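Local coordinates for glycosyl hydrolases family 31 family protein (Aspergillus niger, PDB 6DRU) that releases alpha-xylose from the non-reducing terminal glucose of xyloglucan oligosaccharides, acting as an alpha-xylosidase of glycosyl hydrolase family 31, at residues His273-Ile284 with Val312-Ala322; Asn391-Gly399 with Tyr439-Ile447. One frame throughout, in Å; residues are numbered along the deposited sequence.

Interaction 1. Residues His273-Ile284 with Val312-Ala322. With NAG (2-acetamido-2-deoxy-beta-D-glucopyranose), chain O.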
loop_
_atom_site.group_PDB
_atom_site.type_symbol
_atom_site.label_atom_id
_atom_site.label_comp_id
_atom_site.label_asym_id
_atom_site.label_seq_id
_atom_site.Cartn_x
_atom_site.Cartn_y
_atom_site.Cartn_z
ATOM N N HIS A 273 -26.626 2.376 55.212
ATOM C CA HIS A 273 -26.443 2.842 56.582
ATOM C C HIS A 273 -27.583 2.377 57.480
ATOM O O HIS A 273 -27.350 1.858 58.577
ATOM C CB HIS A 273 -26.330 4.367 56.602
ATOM C CG HIS A 273 -26.325 4.954 57.979
ATOM N ND1 HIS A 273 -27.419 5.595 58.518
ATOM C CD2 HIS A 273 -25.358 4.996 58.927
ATOM C CE1 HIS A 273 -27.127 6.007 59.739
ATOM N NE2 HIS A 273 -25.884 5.656 60.011
ATOM N N ASP A 274 -28.827 2.559 57.030
ATOM C CA ASP A 274 -29.970 2.191 57.859
ATOM C C ASP A 274 -30.026 0.685 58.093
ATOM O O ASP A 274 -30.381 0.235 59.189
ATOM C CB ASP A 274 -31.267 2.687 57.216
ATOM C CG ASP A 274 -31.356 4.203 57.165
ATOM O OD1 ASP A 274 -30.470 4.876 57.735
ATOM O OD2 ASP A 274 -32.317 4.722 56.556
ATOM N N ARG A 275 -29.672 -0.107 57.082
ATOM C CA ARG A 275 -29.680 -1.560 57.210
ATOM C C ARG A 275 -28.405 -2.107 57.834
ATOM O O ARG A 275 -28.320 -3.320 58.057
ATOM C CB ARG A 275 -29.889 -2.213 55.841
ATOM C CG ARG A 275 -31.212 -1.886 55.174
ATOM C CD ARG A 275 -31.255 -2.474 53.775
ATOM N NE ARG A 275 -32.485 -2.139 53.065
ATOM C CZ ARG A 275 -33.477 -2.997 52.855
ATOM N NH1 ARG A 275 -33.380 -4.242 53.300
ATOM N NH2 ARG A 275 -34.563 -2.614 52.196
ATOM N N ASN A 276 -27.423 -1.250 58.117
ATOM C CA ASN A 276 -26.159 -1.658 58.732
ATOM C C ASN A 276 -25.435 -2.711 57.890
ATOM O O ASN A 276 -24.863 -3.669 58.415
ATOM C CB ASN A 276 -26.380 -2.159 60.162
ATOM C CG ASN A 276 -25.187 -1.902 61.062
ATOM O OD1 ASN A 276 -24.509 -0.882 60.940
ATOM N ND2 ASN A 276 -24.922 -2.832 61.973
ATOM N N ILE A 277 -25.456 -2.532 56.574
ATOM C CA ILE A 277 -24.767 -3.418 55.639
ATOM C C ILE A 277 -23.513 -2.701 55.148
ATOM O O ILE A 277 -23.623 -1.583 54.619
ATOM C CB ILE A 277 -25.667 -3.820 54.463
ATOM C CG1 ILE A 277 -26.942 -4.492 54.971
ATOM C CG2 ILE A 277 -24.919 -4.745 53.515
ATOM C CD1 ILE A 277 -27.866 -4.960 53.870
ATOM N N PRO A 278 -22.327 -3.288 55.294
ATOM C CA PRO A 278 -21.102 -2.580 54.905
ATOM C C PRO A 278 -20.923 -2.520 53.395
ATOM O O PRO A 278 -21.237 -3.467 52.669
ATOM C CB PRO A 278 -19.994 -3.407 55.564
ATOM C CG PRO A 278 -20.566 -4.782 55.646
ATOM C CD PRO A 278 -22.043 -4.611 55.878
ATOM N N VAL A 279 -20.406 -1.385 52.931
ATOM C CA VAL A 279 -20.053 -1.181 51.530
ATOM C C VAL A 279 -18.822 -0.283 51.487
ATOM O O VAL A 279 -18.707 0.672 52.262
ATOM C CB VAL A 279 -21.234 -0.591 50.723
ATOM C CG1 VAL A 279 -21.680 0.745 51.299
ATOM C CG2 VAL A 279 -20.864 -0.449 49.253
ATOM N N SER A 280 -17.884 -0.609 50.598
ATOM C CA SER A 280 -16.607 0.092 50.542
ATOM C C SER A 280 -16.495 1.088 49.395
ATOM O O SER A 280 -15.724 2.046 49.503
ATOM C CB SER A 280 -15.456 -0.914 50.444
ATOM O OG SER A 280 -15.311 -1.646 51.647
ATOM N N MET A 281 -17.240 0.903 48.307
ATOM C CA MET A 281 -17.136 1.810 47.173
ATOM C C MET A 281 -18.449 1.812 46.402
ATOM O O MET A 281 -19.037 0.754 46.161
ATOM C CB MET A 281 -15.976 1.419 46.248
ATOM C CG MET A 281 -15.422 2.581 45.435
ATOM S SD MET A 281 -14.531 2.064 43.957
ATOM C CE MET A 281 -13.032 1.392 44.664
ATOM N N ILE A 282 -18.896 3.007 46.023
ATOM C CA ILE A 282 -20.108 3.206 45.235
ATOM C C ILE A 282 -19.686 3.699 43.856
ATOM O O ILE A 282 -18.885 4.636 43.749
ATOM C CB ILE A 282 -21.045 4.221 45.915
ATOM C CG1 ILE A 282 -21.609 3.654 47.223
ATOM C CG2 ILE A 282 -22.178 4.611 44.977
ATOM C CD1 ILE A 282 -22.803 2.762 47.062
ATOM N N VAL A 283 -20.220 3.080 42.804
ATOM C CA VAL A 283 -19.791 3.349 41.434
ATOM C C VAL A 283 -20.926 4.010 40.663
ATOM O O VAL A 283 -22.075 3.553 40.721
ATOM C CB VAL A 283 -19.329 2.062 40.730
ATOM C CG1 VAL A 283 -18.746 2.385 39.369
ATOM C CG2 VAL A 283 -18.313 1.324 41.586
ATOM N N ILE A 284 -20.601 5.077 39.934
ATOM C CA ILE A 284 -21.527 5.761 39.036
ATOM C C ILE A 284 -21.141 5.413 37.605
ATOM O O ILE A 284 -19.988 5.611 37.202
ATOM C CB ILE A 284 -21.506 7.284 39.252
ATOM C CG1 ILE A 284 -21.899 7.628 40.690
ATOM C CG2 ILE A 284 -22.438 7.976 38.268
ATOM C CD1 ILE A 284 -21.788 9.103 41.012
ATOM N N VAL A 312 -22.130 10.462 51.126
ATOM C CA VAL A 312 -21.906 9.024 50.996
ATOM C C VAL A 312 -20.860 8.556 52.000
ATOM O O VAL A 312 -21.006 7.494 52.621
ATOM C CB VAL A 312 -21.508 8.673 49.551
ATOM C CG1 VAL A 312 -20.963 7.254 49.469
ATOM C CG2 VAL A 312 -22.698 8.831 48.622
ATOM N N LYS A 313 -19.795 9.340 52.187
ATOM C CA LYS A 313 -18.763 8.942 53.141
ATOM C C LYS A 313 -19.244 9.107 54.578
ATOM O O LYS A 313 -18.771 8.405 55.477
ATOM C CB LYS A 313 -17.481 9.740 52.901
ATOM C CG LYS A 313 -16.338 9.384 53.848
ATOM C CD LYS A 313 -15.012 9.953 53.377
ATOM C CE LYS A 313 -14.486 11.003 54.343
ATOM N NZ LYS A 313 -13.108 11.444 53.987
ATOM N N ASN A 314 -20.204 10.005 54.813
ATOM C CA ASN A 314 -20.713 10.207 56.165
ATOM C C ASN A 314 -21.633 9.077 56.605
ATOM O O ASN A 314 -21.664 8.737 57.793
ATOM C CB ASN A 314 -21.453 11.542 56.252
ATOM C CG ASN A 314 -21.847 11.898 57.673
ATOM O OD1 ASN A 314 -22.923 11.519 58.138
ATOM N ND2 ASN A 314 -20.983 12.627 58.368
ATOM N N LEU A 315 -22.378 8.486 55.673
ATOM C CA LEU A 315 -23.317 7.419 55.995
ATOM C C LEU A 315 -22.663 6.042 55.992
ATOM O O LEU A 315 -22.966 5.210 56.855
ATOM C CB LEU A 315 -24.482 7.436 55.005
ATOM C CG LEU A 315 -25.373 8.679 54.994
ATOM C CD1 LEU A 315 -26.429 8.564 53.907
ATOM C CD2 LEU A 315 -26.022 8.896 56.352
ATOM N N THR A 316 -21.769 5.782 55.035
ATOM C CA THR A 316 -21.183 4.461 54.865
ATOM C C THR A 316 -19.663 4.437 54.938
ATOM O O THR A 316 -19.088 3.345 55.028
ATOM C CB THR A 316 -21.613 3.855 53.519
ATOM O OG1 THR A 316 -21.090 4.651 52.447
ATOM C CG2 THR A 316 -23.130 3.806 53.413
ATOM N N GLY A 317 -18.997 5.589 54.890
ATOM C CA GLY A 317 -17.554 5.621 54.789
ATOM C C GLY A 317 -16.997 5.164 53.460
ATOM O O GLY A 317 -15.771 5.106 53.309
ATOM N N ALA A 318 -17.851 4.848 52.492
ATOM C CA ALA A 318 -17.401 4.321 51.217
ATOM C C ALA A 318 -16.828 5.428 50.341
ATOM O O ALA A 318 -17.261 6.583 50.397
ATOM C CB ALA A 318 -18.555 3.631 50.489
ATOM N N GLU A 319 -15.834 5.065 49.538
ATOM C CA GLU A 319 -15.350 5.963 48.505
ATOM C C GLU A 319 -16.248 5.861 47.275
ATOM O O GLU A 319 -17.164 5.039 47.208
ATOM C CB GLU A 319 -13.899 5.646 48.152
ATOM C CG GLU A 319 -12.913 5.985 49.259
ATOM C CD GLU A 319 -11.807 6.912 48.790
ATOM O OE1 GLU A 319 -12.078 8.113 48.580
ATOM O OE2 GLU A 319 -10.661 6.436 48.636
ATOM N N MET A 320 -15.978 6.706 46.285
ATOM C CA MET A 320 -16.806 6.772 45.091
ATOM C C MET A 320 -15.958 6.608 43.838
ATOM O O MET A 320 -14.769 6.941 43.820
ATOM C CB MET A 320 -17.583 8.094 45.023
ATOM C CG MET A 320 -18.558 8.290 46.172
ATOM S SD MET A 320 -19.997 9.257 45.685
ATOM C CE MET A 320 -20.733 8.171 44.466
ATOM N N MET A 321 -16.592 6.082 42.791
ATOM C CA MET A 321 -15.974 5.897 41.487
ATOM C C MET A 321 -16.944 6.357 40.410
ATOM O O MET A 321 -18.151 6.114 40.509
ATOM C CB MET A 321 -15.581 4.430 41.250
ATOM C CG MET A 321 -15.023 4.154 39.864
ATOM S SD MET A 321 -14.458 2.458 39.634
ATOM C CE MET A 321 -12.935 2.475 40.577
ATOM N N ALA A 322 -16.416 7.023 39.384
ATOM C CA ALA A 322 -17.226 7.536 38.291
ATOM C C ALA A 322 -16.667 7.047 36.961
ATOM O O ALA A 322 -15.482 6.724 36.839
ATOM C CB ALA A 322 -17.287 9.067 38.307
HETATM C C1 NAG O . -21.461 12.676 59.746
HETATM C C2 NAG O . -21.177 12.143 61.145
HETATM C C3 NAG O . -22.453 12.079 61.975
HETATM C C4 NAG O . -23.219 13.394 61.902
HETATM C C5 NAG O . -23.382 13.851 60.457
HETATM C C6 NAG O . -24.081 15.204 60.389
HETATM C C7 NAG O . -19.264 10.675 60.879
HETATM C C8 NAG O . -18.788 9.259 60.740
HETATM N N2 NAG O . -20.572 10.828 61.061
HETATM O O3 NAG O . -22.121 11.795 63.339
HETATM O O4 NAG O . -24.511 13.227 62.499
HETATM O O5 NAG O . -22.100 13.947 59.842
HETATM O O6 NAG O . -24.462 15.476 59.035
HETATM O O7 NAG O . -18.499 11.624 60.829
#

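Interaction 2. Residues Asn391-Gly399 with Tyr439-Ile447. With XYS (alpha-D-xylopyranose), chain N; BGC (beta-D-glucopyranose), chain F.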
loop_
_atom_site.group_PDB
_atom_site.type_symbol
_atom_site.label_atom_id
_atom_site.label_comp_id
_atom_site.label_asym_id
_atom_site.label_seq_id
_atom_site.Cartn_x
_atom_site.Cartn_y
_atom_site.Cartn_z
ATOM N N ASN A 391 -11.780 7.851 42.490
ATOM C CA ASN A 391 -11.527 6.615 41.765
ATOM C C ASN A 391 -12.266 6.685 40.438
ATOM O O ASN A 391 -13.363 7.248 40.363
ATOM C CB ASN A 391 -11.977 5.399 42.579
ATOM C CG ASN A 391 -11.325 5.347 43.949
ATOM O OD1 ASN A 391 -10.219 4.827 44.105
ATOM N ND2 ASN A 391 -12.007 5.895 44.949
ATOM N N PHE A 392 -11.668 6.132 39.386
ATOM C CA PHE A 392 -12.156 6.374 38.036
ATOM C C PHE A 392 -12.365 5.071 37.280
ATOM O O PHE A 392 -11.552 4.147 37.365
ATOM C CB PHE A 392 -11.196 7.286 37.278
ATOM C CG PHE A 392 -11.127 8.670 37.845
ATOM C CD1 PHE A 392 -12.126 9.588 37.574
ATOM C CD2 PHE A 392 -10.084 9.046 38.675
ATOM C CE1 PHE A 392 -12.076 10.862 38.101
ATOM C CE2 PHE A 392 -10.029 10.321 39.209
ATOM C CZ PHE A 392 -11.028 11.231 38.920
ATOM N N TRP A 393 -13.462 5.017 36.534
ATOM C CA TRP A 393 -13.859 3.855 35.747
ATOM C C TRP A 393 -13.616 4.191 34.279
ATOM O O TRP A 393 -14.436 4.859 33.641
ATOM C CB TRP A 393 -15.321 3.506 36.017
ATOM C CG TRP A 393 -15.789 2.242 35.377
ATOM C CD1 TRP A 393 -15.037 1.350 34.674
ATOM C CD2 TRP A 393 -17.125 1.723 35.385
ATOM N NE1 TRP A 393 -15.821 0.311 34.242
ATOM C CE2 TRP A 393 -17.107 0.514 34.665
ATOM C CE3 TRP A 393 -18.334 2.166 35.930
ATOM C CZ2 TRP A 393 -18.250 -0.261 34.476
ATOM C CZ3 TRP A 393 -19.468 1.395 35.744
ATOM C CH2 TRP A 393 -19.418 0.196 35.021
ATOM N N ILE A 394 -12.481 3.738 33.750
ATOM C CA ILE A 394 -12.084 4.051 32.376
ATOM C C ILE A 394 -12.590 2.922 31.485
ATOM O O ILE A 394 -11.896 1.942 31.213
ATOM C CB ILE A 394 -10.583 4.278 32.252
ATOM C CG1 ILE A 394 -9.818 3.336 33.186
ATOM C CG2 ILE A 394 -10.288 5.721 32.552
ATOM C CD1 ILE A 394 -8.311 3.446 33.074
ATOM N N ASP A 395 -13.817 3.082 31.013
ATOM C CA ASP A 395 -14.538 2.057 30.282
ATOM C C ASP A 395 -14.422 2.296 28.781
ATOM O O ASP A 395 -14.221 3.427 28.330
ATOM C CB ASP A 395 -16.006 2.060 30.716
ATOM C CG ASP A 395 -16.821 0.974 30.056
ATOM O OD1 ASP A 395 -17.974 1.264 29.671
ATOM O OD2 ASP A 395 -16.307 -0.153 29.898
ATOM N N GLN A 396 -14.526 1.209 28.015
ATOM C CA GLN A 396 -14.665 1.273 26.558
ATOM C C GLN A 396 -13.461 1.932 25.891
ATOM O O GLN A 396 -13.598 2.677 24.919
ATOM C CB GLN A 396 -15.959 1.989 26.165
ATOM C CG GLN A 396 -17.192 1.152 26.402
ATOM C CD GLN A 396 -17.720 0.539 25.128
ATOM O OE1 GLN A 396 -17.918 1.232 24.134
ATOM N NE2 GLN A 396 -17.949 -0.768 25.148
ATOM N N ALA A 397 -12.268 1.651 26.409
ATOM C CA ALA A 397 -11.030 2.216 25.883
ATOM C C ALA A 397 -10.142 1.138 25.264
ATOM O O ALA A 397 -8.927 1.116 25.471
ATOM C CB ALA A 397 -10.275 2.967 26.973
ATOM N N ASP A 398 -10.746 0.235 24.486
ATOM C CA ASP A 398 -9.978 -0.839 23.867
ATOM C C ASP A 398 -9.031 -0.313 22.796
ATOM O O ASP A 398 -7.950 -0.880 22.594
ATOM C CB ASP A 398 -10.922 -1.887 23.277
ATOM C CG ASP A 398 -11.736 -2.609 24.341
ATOM O OD1 ASP A 398 -12.733 -2.030 24.829
ATOM O OD2 ASP A 398 -11.381 -3.755 24.690
ATOM N N GLY A 399 -9.405 0.754 22.114
ATOM C CA GLY A 399 -8.566 1.333 21.087
ATOM C C GLY A 399 -9.132 1.092 19.698
ATOM O O GLY A 399 -9.742 0.053 19.413
ATOM N N TYR A 439 -2.848 1.729 23.236
ATOM C CA TYR A 439 -3.899 2.680 23.602
ATOM C C TYR A 439 -4.487 2.438 24.988
ATOM O O TYR A 439 -4.499 3.383 25.796
ATOM C CB TYR A 439 -4.992 2.686 22.526
ATOM C CG TYR A 439 -6.002 3.794 22.713
ATOM C CD1 TYR A 439 -7.141 3.604 23.485
ATOM C CD2 TYR A 439 -5.813 5.034 22.121
ATOM C CE1 TYR A 439 -8.063 4.619 23.660
ATOM C CE2 TYR A 439 -6.728 6.053 22.288
ATOM C CZ TYR A 439 -7.852 5.841 23.058
ATOM O OH TYR A 439 -8.764 6.857 23.226
ATOM N N PRO A 440 -4.992 1.245 25.337
ATOM C CA PRO A 440 -5.532 1.078 26.696
ATOM C C PRO A 440 -4.462 1.140 27.770
ATOM O O PRO A 440 -4.745 1.584 28.890
ATOM C CB PRO A 440 -6.200 -0.300 26.640
ATOM C CG PRO A 440 -5.430 -1.036 25.608
ATOM C CD PRO A 440 -5.064 -0.013 24.569
ATOM N N TRP A 441 -3.241 0.703 27.458
ATOM C CA TRP A 441 -2.140 0.812 28.408
ATOM C C TRP A 441 -1.835 2.271 28.724
ATOM O O TRP A 441 -1.635 2.635 29.889
ATOM C CB TRP A 441 -0.910 0.107 27.833
ATOM C CG TRP A 441 0.230 -0.091 28.784
ATOM C CD1 TRP A 441 0.509 -1.217 29.501
ATOM C CD2 TRP A 441 1.261 0.852 29.100
ATOM N NE1 TRP A 441 1.646 -1.032 30.251
ATOM C CE2 TRP A 441 2.126 0.231 30.023
ATOM C CE3 TRP A 441 1.533 2.163 28.697
ATOM C CZ2 TRP A 441 3.243 0.876 30.549
ATOM C CZ3 TRP A 441 2.644 2.802 29.220
ATOM C CH2 TRP A 441 3.484 2.158 30.136
ATOM N N ALA A 442 -1.810 3.124 27.697
ATOM C CA ALA A 442 -1.584 4.547 27.916
ATOM C C ALA A 442 -2.785 5.230 28.551
ATOM O O ALA A 442 -2.621 6.280 29.182
ATOM C CB ALA A 442 -1.231 5.234 26.597
ATOM N N HIS A 443 -3.985 4.665 28.394
ATOM C CA HIS A 443 -5.153 5.220 29.071
ATOM C C HIS A 443 -5.082 4.970 30.573
ATOM O O HIS A 443 -5.383 5.867 31.370
ATOM C CB HIS A 443 -6.433 4.630 28.479
ATOM C CG HIS A 443 -7.670 5.396 28.827
ATOM N ND1 HIS A 443 -7.741 6.770 28.752
ATOM C CD2 HIS A 443 -8.890 4.981 29.245
ATOM C CE1 HIS A 443 -8.948 7.169 29.110
ATOM N NE2 HIS A 443 -9.665 6.103 29.410
ATOM N N GLN A 444 -4.695 3.756 30.979
ATOM C CA GLN A 444 -4.406 3.507 32.388
ATOM C C GLN A 444 -3.317 4.446 32.888
ATOM O O GLN A 444 -3.412 4.990 33.995
ATOM C CB GLN A 444 -3.975 2.054 32.595
ATOM C CG GLN A 444 -4.996 1.013 32.183
ATOM C CD GLN A 444 -4.499 -0.400 32.424
ATOM O OE1 GLN A 444 -3.738 -0.949 31.627
ATOM N NE2 GLN A 444 -4.921 -0.994 33.532
ATOM N N GLN A 445 -2.275 4.643 32.077
ATOM C CA GLN A 445 -1.166 5.512 32.455
ATOM C C GLN A 445 -1.627 6.942 32.705
ATOM O O GLN A 445 -1.060 7.634 33.559
ATOM C CB GLN A 445 -0.093 5.472 31.363
ATOM C CG GLN A 445 1.082 6.408 31.584
ATOM C CD GLN A 445 1.979 6.514 30.364
ATOM O OE1 GLN A 445 1.529 6.349 29.230
ATOM N NE2 GLN A 445 3.257 6.793 30.592
ATOM N N ALA A 446 -2.649 7.402 31.979
ATOM C CA ALA A 446 -3.127 8.769 32.161
ATOM C C ALA A 446 -3.615 9.010 33.587
ATOM O O ALA A 446 -3.304 10.045 34.187
ATOM C CB ALA A 446 -4.236 9.073 31.153
ATOM N N ILE A 447 -4.367 8.063 34.151
ATOM C CA ILE A 447 -4.854 8.238 35.519
ATOM C C ILE A 447 -3.771 7.889 36.527
ATOM O O ILE A 447 -3.705 8.493 37.605
ATOM C CB ILE A 447 -6.131 7.415 35.760
ATOM C CG1 ILE A 447 -7.253 7.894 34.849
ATOM C CG2 ILE A 447 -6.582 7.515 37.200
ATOM C CD1 ILE A 447 -7.413 7.041 33.646
HETATM C C1 XYS N . -19.938 -0.876 28.874
HETATM C C2 XYS N . -19.336 -1.473 30.125
HETATM C C3 XYS N . -20.419 -1.627 31.169
HETATM C C4 XYS N . -21.123 -0.302 31.370
HETATM C C5 XYS N . -21.573 0.236 30.030
HETATM O O1 XYS N . -20.962 -1.720 28.401
HETATM O O2 XYS N . -18.773 -2.728 29.828
HETATM O O3 XYS N . -19.849 -2.048 32.387
HETATM O O4 XYS N . -22.246 -0.491 32.199
HETATM O O5 XYS N . -20.462 0.396 29.174
HETATM C C2 BGC F . -23.848 -2.547 22.768
HETATM C C3 BGC F . -22.385 -2.284 22.683
HETATM C C4 BGC F . -22.011 -1.121 23.621
HETATM C C5 BGC F . -22.551 -1.371 25.001
HETATM C C6 BGC F . -22.287 -0.158 25.882
HETATM C C1 BGC F . -24.191 -2.800 24.213
HETATM O O2 BGC F . -24.203 -3.695 21.967
HETATM O O3 BGC F . -22.057 -1.966 21.379
HETATM O O4 BGC F . -20.608 -1.000 23.693
HETATM O O5 BGC F . -23.945 -1.599 24.947
HETATM O O6 BGC F . -23.126 -0.205 27.017
HETATM O O HOH W 1 -12.260 5.416 29.372
#

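Interaction 1. Residues His273-Ile284 with Val312-Ala322
M281-I284 and E319-A322 run side by side as parallel strands, with an axis angle of 21°. Four backbone bonds join them. E319 N donates to S280 O at 3.0 Å, from above the carbonyl plane. I282 N to E319 O is straighter, 164° at the hydrogen, and lies in the carbonyl plane. M321 N then bonds I282 O, and I284 N bonds M321 O at 2.7 Å. On one face of the pair M281 crosses M321. M281 SD meets M321 CB at 3.7 Å, and V283 lies alongside M321 with its methyl groups against CB and CG. On the other face the M320 chain bends at chi2 and chi3. The bends bring M320 CE to 3.7 Å from I284 CD1 and beside I282 CG2.

These strands and helix 305-316 form a right-handed beta-alpha-beta crossover of the family 31 TIM barrel. I282 CG1 faces the helix at V312 CG1, and L268 of the preceding helix also packs on I282. At the foot of the strands V279 CG1 rests against T316 CB, 3.8 Å away. T316 OG1 lies between the backbone N and the carbonyl carbon (chi1 64°), which turns it back to V312 O at 2.8 Å. A318 N donates to T316 OG1 in an ST turn.

Farther out, H273 and L315 cross at about a right angle. H273 CD2 comes to 3.2 Å from L315 O, and L315 CD2 sits over one ring face, toward its rim. H273 ND1 also bonds D274 OD1, which Q270 holds as well. N314, just before L315, carries a covalently attached NAG on ND2.

Interaction 2. Residues Asn391-Gly399 with Tyr439-Ile447
Y439 opens helix 439-455, which packs on the outside of TIM-barrel strand 391-394 and the loop after it. The short axes lie 10.0 Å apart and run nearly antiparallel, at 164°. The Y439 ring takes A397 O at its edge, in plane. Y439 CD1 is also 3.6 Å from G399 CA. Y439 OH bonds Y365 O. P440 sets CB 3.3 Å from A397 O and CD near D398 O. D398 itself pairs with R470 in a salt bridge.

H443 CG is anti to the backbone N (chi1 -164°), which extends the imidazole toward the strand. CD2 meets A397 CB, while NE2 lies close to I394 CG2. Y365 OH bonds H443 ND1. Q444 offers its CA and CG to I394 CD1, and its amide is held by S481 and S476.

I447 CD1 meets I394 CG2 and CD1 tip to tip, and I447 CG2 touches F392 CD2 at 4.1 Å. D395, an active-site residue, points away from this helix, with D395 OD1 2.7 Å from xylose O5. A water bonded to H443 NE2 at 2.7 Å donates to D395 O at 3.0 Å.

Overall arrangement
Interaction 1 comes first along the chain and closes before interaction 2 opens. Their centres are 24 Å apart, yet both belong to the TIM-barrel domain and reach one sheet. Strand 319-328 belongs to interaction 1, and its parallel neighbour 391-394 belongs to interaction 2. They join directly: A322 O and W393 N are 2.7 Å apart, a probable hydrogen bond, and V283 CG1 packs on W393 CE3 at 3.5 Å. Interaction 1 pairs adjacent strands and runs outward to a glycosylated helix end. Interaction 2 sets a helix against the next strand. W393, on this strand, and D395, just after its end, line the xylose pocket; helix 439-455 backs the strand and strand 319-328 flanks it.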